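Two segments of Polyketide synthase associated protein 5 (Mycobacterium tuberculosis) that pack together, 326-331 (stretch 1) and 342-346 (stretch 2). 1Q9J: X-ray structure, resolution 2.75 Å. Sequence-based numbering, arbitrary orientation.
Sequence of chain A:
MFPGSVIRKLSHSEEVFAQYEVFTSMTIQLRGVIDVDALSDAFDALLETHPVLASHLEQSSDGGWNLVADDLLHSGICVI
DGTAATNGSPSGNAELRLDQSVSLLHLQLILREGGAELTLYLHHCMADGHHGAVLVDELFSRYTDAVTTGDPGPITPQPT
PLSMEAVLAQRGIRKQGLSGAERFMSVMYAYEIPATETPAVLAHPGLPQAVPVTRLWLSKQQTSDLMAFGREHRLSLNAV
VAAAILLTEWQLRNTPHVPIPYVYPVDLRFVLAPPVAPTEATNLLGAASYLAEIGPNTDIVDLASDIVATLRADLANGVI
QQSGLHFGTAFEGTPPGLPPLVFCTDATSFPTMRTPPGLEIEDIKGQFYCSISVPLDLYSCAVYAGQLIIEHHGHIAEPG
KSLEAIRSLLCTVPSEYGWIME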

# COMPACT_ATOMS: atom_id res chain seq x y z
N HIS A 326 -4.57 11.92 5.42
CA HIS A 326 -4.33 10.48 5.35
C HIS A 326 -3.70 10.19 4.00
O HIS A 326 -3.80 10.99 3.07
N PHE A 327 -3.06 9.04 3.87
CA PHE A 327 -2.42 8.72 2.60
C PHE A 327 -3.42 8.33 1.51
O PHE A 327 -3.04 8.19 0.35
N GLY A 328 -4.68 8.16 1.87
CA GLY A 328 -5.65 7.82 0.85
C GLY A 328 -5.70 8.93 -0.20
O GLY A 328 -6.01 8.68 -1.37
N THR A 329 -5.40 10.16 0.21
CA THR A 329 -5.42 11.31 -0.69
C THR A 329 -4.62 11.08 -1.97
O THR A 329 -4.81 11.77 -2.98
N ALA A 330 -3.71 10.11 -1.92
CA ALA A 330 -2.88 9.77 -3.07
C ALA A 330 -3.73 9.49 -4.30
O ALA A 330 -3.34 9.85 -5.41
N PHE A 331 -4.87 8.84 -4.10
CA PHE A 331 -5.76 8.49 -5.20
C PHE A 331 -6.55 9.68 -5.71
O PHE A 331 -7.47 9.53 -6.50
N VAL A 342 4.29 14.22 -6.00
CA VAL A 342 5.01 12.97 -6.14
C VAL A 342 4.67 12.11 -4.93
O VAL A 342 5.01 12.48 -3.80
N PHE A 343 3.99 11.00 -5.16
CA PHE A 343 3.61 10.09 -4.09
C PHE A 343 4.50 8.87 -4.10
O PHE A 343 4.71 8.26 -5.14
N CYS A 344 5.02 8.51 -2.94
CA CYS A 344 5.84 7.33 -2.86
C CYS A 344 5.59 6.58 -1.56
O CYS A 344 5.64 7.18 -0.48
N THR A 345 5.30 5.29 -1.67
CA THR A 345 5.04 4.43 -0.51
C THR A 345 6.19 3.50 -0.24
O THR A 345 6.62 2.75 -1.11
N ASP A 346 6.66 3.54 0.99
CA ASP A 346 7.76 2.71 1.43
C ASP A 346 7.14 1.43 1.99
O ASP A 346 7.23 1.16 3.19

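What does the start of stretch 1 bring to the contact? His326 brings nothing directly: its side chain, with chi1 in the p well, stays out of reach of stretch 2. Phe327 is the first residue to engage. Its CA-to-CB bond runs sideways to stretch 2, but chi1 in the t well brings the end of the ring nearer, and chi2 of 46° sets its tilt. There CE1 of Phe327 lies 3.6 Å from CD2 of Phe343, an apolar contact in which Phe327 CE1 sits at the edge of the Phe343 ring, near its plane. The far end of the same ring comes within reach of backbone as well, with Phe327 CZ 4.1 Å from Cys344 O. Thr345, whose chi1 is m, also lies beside this ring, but the approach is too tight in the model to carry an interpretation.

What do Gly328 and Thr329 add to the contact? Little directly. Gly328 has no side chain and makes no contact across the stretches, yet its carbonyl accepts a backbone hydrogen bond, Phe331 N to Gly328 O at 3.0 Å. The Thr329 hydroxyl bonds within its own stretch: with chi1 in the p well, OG1 of Thr329 donates to O of His326 at 3.1 Å, so the hydroxyl caters to a local backbone carbonyl. Its CA-to-CB bond runs sideways to stretch 2, and the contact there is loose, with Thr329 OG1 4.2 Å from Phe343 CE2.

What does Ala330 meet across the contact? It meets the face of Phe343, and the CA atoms of the two are the nearest across the stretches, 6.6 Å apart. Phe343 points toward stretch 1, and its m rotamer, with chi2 of 90°, presents one face of the ring to Ala330. The CA of Ala330 sits 3.7 Å from the centroid of that ring, 22° off its normal, which makes a CH-pi contact. The small methyl group joins in, Ala330 CB reaching 3.5 Å from Phe343 CD2. Phe343 thus meets Ala330 over a face and Phe327 at its edge.

What lies beyond this contact, and does any polar bond tie the stretches together? Phe331, chi1 in the m well, points away from stretch 2. Cys344, chi1 in the t well, also points away and meets stretch 1 through its backbone O. Val342 and Asp346 are out of reach. No hydrogen bond crosses between the stretches, so the association rests on apolar contact centred on the Phe343 ring, and the area buried, both sides summed, is a modest 246 Å².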

# COMPACT_ATOMS: atom_id res chain seq x y z
CB HIS A 326 -5.64 9.68 5.51
CG HIS A 326 -6.69 10.03 4.50
ND1 HIS A 326 -7.33 11.25 4.49
CD2 HIS A 326 -7.21 9.33 3.47
CE1 HIS A 326 -8.20 11.28 3.49
NE2 HIS A 326 -8.14 10.13 2.86
CB PHE A 327 -1.37 7.63 2.80
CG PHE A 327 -0.38 7.52 1.66
CD1 PHE A 327 0.23 8.66 1.12
CD2 PHE A 327 -0.02 6.27 1.15
CE1 PHE A 327 1.19 8.55 0.10
CE2 PHE A 327 0.93 6.16 0.13
CZ PHE A 327 1.54 7.31 -0.39
CB THR A 329 -4.87 12.59 0.01
OG1 THR A 329 -3.47 12.43 0.30
CG2 THR A 329 -5.62 12.86 1.30
CB ALA A 330 -2.02 8.57 -2.75
CB PHE A 331 -6.73 7.39 -4.77
CG PHE A 331 -6.07 6.07 -4.57
CD1 PHE A 331 -5.52 5.73 -3.34
CD2 PHE A 331 -5.97 5.17 -5.62
CE1 PHE A 331 -4.87 4.51 -3.16
CE2 PHE A 331 -5.33 3.95 -5.45
CZ PHE A 331 -4.77 3.62 -4.22
CB VAL A 342 6.53 13.19 -6.19
CG1 VAL A 342 7.25 11.88 -6.44
CG2 VAL A 342 6.85 14.19 -7.27
CB PHE A 343 2.17 9.62 -4.22
CG PHE A 343 1.15 10.67 -3.95
CD1 PHE A 343 0.69 11.48 -4.97
CD2 PHE A 343 0.67 10.88 -2.66
CE1 PHE A 343 -0.26 12.49 -4.72
CE2 PHE A 343 -0.27 11.88 -2.38
CZ PHE A 343 -0.74 12.69 -3.42
CB CYS A 344 7.32 7.69 -3.01
SG CYS A 344 8.39 6.26 -2.83
CB THR A 345 3.84 3.50 -0.69
OG1 THR A 345 2.69 4.26 -1.07
CG2 THR A 345 3.55 2.76 0.62
CB ASP A 346 8.55 3.47 2.49
CG ASP A 346 9.05 4.84 1.98
OD1 ASP A 346 10.26 4.96 1.69
OD2 ASP A 346 8.22 5.78 1.86